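PDB 4XIJ: shikimate 5-dehydrogenase from Mycobacterium fortuitum subsp. fortuitum DSM 46621, which probably catalyses the NADP-dependent interconversion of 3-dehydroshikimate and shikimate, the fourth of seven steps on the way to chorismate. Local coordinates for residues A[94-99]-A[110-115]. Residues are numbered along the deposited sequence; the frame is centred on the assembly and turned at random.
With SO4 (sulfate ion), chain E.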
ATOM      1  N   VAL A  94      -6.837  -9.267   1.751  1.00 10.92           N
ATOM      2  CA  VAL A  94      -6.634  -8.039   2.517  1.00 11.15           C
ATOM      3  C   VAL A  94      -7.954  -7.590   3.166  1.00 11.72           C
ATOM      4  O   VAL A  94      -7.971  -7.155   4.328  1.00 13.23           O
ATOM      5  CB  VAL A  94      -6.080  -6.886   1.642  1.00 10.65           C
ATOM      6  CG1 VAL A  94      -6.023  -5.590   2.485  1.00 11.58           C
ATOM      7  CG2 VAL A  94      -4.718  -7.261   1.084  1.00 10.96           C
ATOM      8  N   GLY A  95      -9.045  -7.673   2.416  1.00 10.70           N
ATOM      9  CA  GLY A  95     -10.328  -7.252   2.945  1.00  9.71           C
ATOM     10  C   GLY A  95     -10.706  -5.863   2.434  1.00 10.11           C
ATOM     11  O   GLY A  95     -11.683  -5.303   2.897  1.00 11.50           O
ATOM     12  N   SER A  96      -9.990  -5.325   1.447  1.00 10.00           N
ATOM     13  CA  SER A  96     -10.318  -3.985   0.953  1.00  9.65           C
ATOM     14  C   SER A  96      -9.634  -3.833  -0.395  1.00  9.21           C
ATOM     15  O   SER A  96      -8.736  -4.596  -0.718  1.00  9.58           O
ATOM     16  CB  SER A  96      -9.849  -2.870   1.943  1.00 10.74           C
ATOM     17  OG  SER A  96      -8.434  -2.739   1.863  1.00 14.96           O
ATOM     18  N   ALA A  97     -10.051  -2.827  -1.165  1.00  9.21           N
ATOM     19  CA  ALA A  97      -9.505  -2.572  -2.496  1.00  8.57           C
ATOM     20  C   ALA A  97      -9.137  -1.109  -2.693  1.00  9.11           C
ATOM     21  O   ALA A  97      -9.951  -0.208  -2.395  1.00 10.54           O
ATOM     22  CB  ALA A  97     -10.518  -2.996  -3.597  1.00  8.55           C
ATOM     23  N   ASN A  98      -7.932  -0.856  -3.207  1.00  7.56           N
ATOM     24  CA  ASN A  98      -7.573   0.519  -3.522  1.00  7.56           C
ATOM     25  C   ASN A  98      -7.607   0.809  -5.025  1.00  7.09           C
ATOM     26  O   ASN A  98      -7.148   1.859  -5.453  1.00  7.38           O
ATOM     27  CB  ASN A  98      -6.178   0.852  -2.975  1.00  7.90           C
ATOM     28  CG  ASN A  98      -5.068   0.231  -3.830  1.00  8.01           C
ATOM     29  OD1 ASN A  98      -5.285  -0.802  -4.446  1.00  8.45           O
ATOM     30  ND2 ASN A  98      -3.908   0.868  -3.904  1.00  9.92           N
ATOM     31  N   THR A  99      -8.151  -0.124  -5.805  1.00  7.70           N
ATOM     32  CA  THR A  99      -8.099  -0.054  -7.263  1.00  7.98           C
ATOM     33  C   THR A  99      -9.349  -0.657  -7.843  1.00  7.34           C
ATOM     34  O   THR A  99      -9.776  -1.740  -7.413  1.00  8.96           O
ATOM     35  CB  THR A  99      -6.895  -0.827  -7.846  1.00  7.85           C
ATOM     36  OG1 THR A  99      -5.674  -0.390  -7.221  1.00  8.13           O
ATOM     37  CG2 THR A  99      -6.751  -0.597  -9.390  1.00 10.31           C
ATOM     38  N   ALA A 110     -12.045  -5.205  -8.693  1.00  8.04           N
ATOM     39  CA  ALA A 110     -11.339  -4.661  -7.554  1.00  7.54           C
ATOM     40  C   ALA A 110      -9.995  -5.324  -7.325  1.00  7.44           C
ATOM     41  O   ALA A 110      -9.889  -6.543  -7.406  1.00  9.03           O
ATOM     42  CB  ALA A 110     -12.147  -4.830  -6.288  1.00  9.30           C
ATOM     43  N   ASP A 111      -8.974  -4.525  -7.026  1.00  7.57           N
ATOM     44  CA  ASP A 111      -7.687  -5.097  -6.660  1.00  7.39           C
ATOM     45  C   ASP A 111      -7.119  -4.293  -5.508  1.00  7.32           C
ATOM     46  O   ASP A 111      -7.617  -3.186  -5.183  1.00  7.35           O
ATOM     47  CB  ASP A 111      -6.715  -5.116  -7.860  1.00  8.07           C
ATOM     48  CG  ASP A 111      -5.457  -5.968  -7.642  1.00  8.98           C
ATOM     49  OD1 ASP A 111      -5.391  -6.817  -6.711  1.00  8.95           O
ATOM     50  OD2 ASP A 111      -4.523  -5.812  -8.465  1.00 10.32           O
ATOM     51  N   ASN A 112      -6.095  -4.845  -4.878  1.00  9.03           N
ATOM     52  CA  ASN A 112      -5.399  -4.107  -3.835  1.00  8.77           C
ATOM     53  C   ASN A 112      -3.919  -3.988  -4.172  1.00  8.74           C
ATOM     54  O   ASN A 112      -3.177  -4.947  -4.016  1.00 11.33           O
ATOM     55  CB  ASN A 112      -5.607  -4.784  -2.460  1.00 10.54           C
ATOM     56  CG  ASN A 112      -5.110  -3.901  -1.344  1.00 11.92           C
ATOM     57  OD1 ASN A 112      -3.924  -3.505  -1.368  1.00 14.14           O
ATOM     58  ND2 ASN A 112      -5.994  -3.536  -0.380  1.00 11.66           N
ATOM     59  N   THR A 113      -3.494  -2.823  -4.675  1.00  7.30           N
ATOM     60  CA  THR A 113      -2.095  -2.682  -5.005  1.00  7.09           C
ATOM     61  C   THR A 113      -1.278  -2.092  -3.853  1.00  8.31           C
ATOM     62  O   THR A 113      -0.073  -1.934  -3.988  1.00  9.12           O
ATOM     63  CB  THR A 113      -1.877  -1.828  -6.263  1.00  8.27           C
ATOM     64  OG1 THR A 113      -2.175  -0.444  -5.962  1.00  9.30           O
ATOM     65  CG2 THR A 113      -2.719  -2.366  -7.431  1.00  8.05           C
ATOM     66  N   ASP A 114      -1.914  -1.833  -2.692  1.00  8.25           N
ATOM     67  CA  ASP A 114      -1.138  -1.527  -1.478  1.00  7.13           C
ATOM     68  C   ASP A 114      -0.227  -2.734  -1.175  1.00  7.23           C
ATOM     69  O   ASP A 114       0.882  -2.560  -0.637  1.00  8.51           O
ATOM     70  CB  ASP A 114      -2.054  -1.183  -0.288  1.00  9.40           C
ATOM     71  CG  ASP A 114      -2.826   0.080  -0.517  1.00 11.95           C
ATOM     72  OD1 ASP A 114      -2.236   1.051  -1.002  1.00 12.48           O
ATOM     73  OD2 ASP A 114      -4.022   0.133  -0.219  1.00 13.92           O
ATOM     74  N   VAL A 115      -0.679  -3.945  -1.529  1.00  8.02           N
ATOM     75  CA  VAL A 115       0.165  -5.117  -1.382  1.00  8.97           C
ATOM     76  C   VAL A 115       1.472  -4.967  -2.202  1.00  8.75           C
ATOM     77  O   VAL A 115       2.589  -5.257  -1.707  1.00  8.19           O
ATOM     78  CB  VAL A 115      -0.608  -6.382  -1.785  1.00 11.92           C
ATOM     79  CG1 VAL A 115       0.321  -7.529  -1.886  1.00 13.81           C
ATOM     80  CG2 VAL A 115      -1.721  -6.652  -0.737  1.00 14.35           C
TER
HETATM   81  S   SO4 E 304      -3.780   4.462  -1.275  0.55 20.15           S
HETATM   82  O1  SO4 E 304      -2.371   4.909  -1.114  0.55 22.24           O
HETATM   83  O2  SO4 E 304      -4.487   4.850  -0.014  0.55 17.29           O
HETATM   84  O3  SO4 E 304      -4.456   5.120  -2.431  0.55 21.55           O
HETATM   85  O4  SO4 E 304      -3.707   3.047  -1.664  0.55 17.50           O
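Asn98 holds CG between its backbone N and carbonyl carbon (chi1 76°), which turns its amide onto Thr113. Asn112 has CG anti to the backbone N (chi1 -170°), and its amide reaches back to Ser96. This is the end of the antiparallel pair where the chain enters strand 99-102 and leaves strand 108-111, in the substrate-binding domain of the shikimate dehydrogenase fold. Thr99 and Asp111 form a hydrogen-bonded pair, with Asp111 N donating to Thr99 O at 2.9 Å. Asp111 O takes two weak bonds, from Asn98 N and Thr99 N.

The Asn98 amide uses both ends on Thr113. Asn98 OD1 accepts from Thr113 N at 2.7 Å. Asn98 ND2 donates to Thr113 OG1 at 3.0 Å, and that hydroxyl oxygen lies nearly in the amide plane of Asn98. Thr99 OG1 also donates to Asn98 OD1, from the opposite face to Thr113 N. These bonds fix the flip of the buried amide. Thr113 OG1 and Thr99 OG1 have further partners on helix 246-261, Gln252 O and Gln256 NE2.

Asn112 ND2 gives Ser96 O a nearly straight bond of 3.0 Å. The donor stands above the carbonyl plane of Ser96, while that oxygen lies in the amide plane of Asn112. Asn112 OD1 caps the start of helix 114-122 by accepting from Val115 N. Val94 lies across this amide at about a right angle: Val94 CG1 meets Asn112 ND2 at 3.5 Å, and Val94 CG2 packs on Val115 CG2.

Asp114 OD2 forms a salt bridge with Lys77. A sulfate, probably from the crystallisation liquor, sits beside the Asp114 carboxylate and is hydrogen-bonded to Lys77 and Thr73. Its position is consistent with the shikimate pocket known from the family. Asn98 ND2 donates to sulfate O4 at 3.1 Å, with an N-H...O angle of 158°.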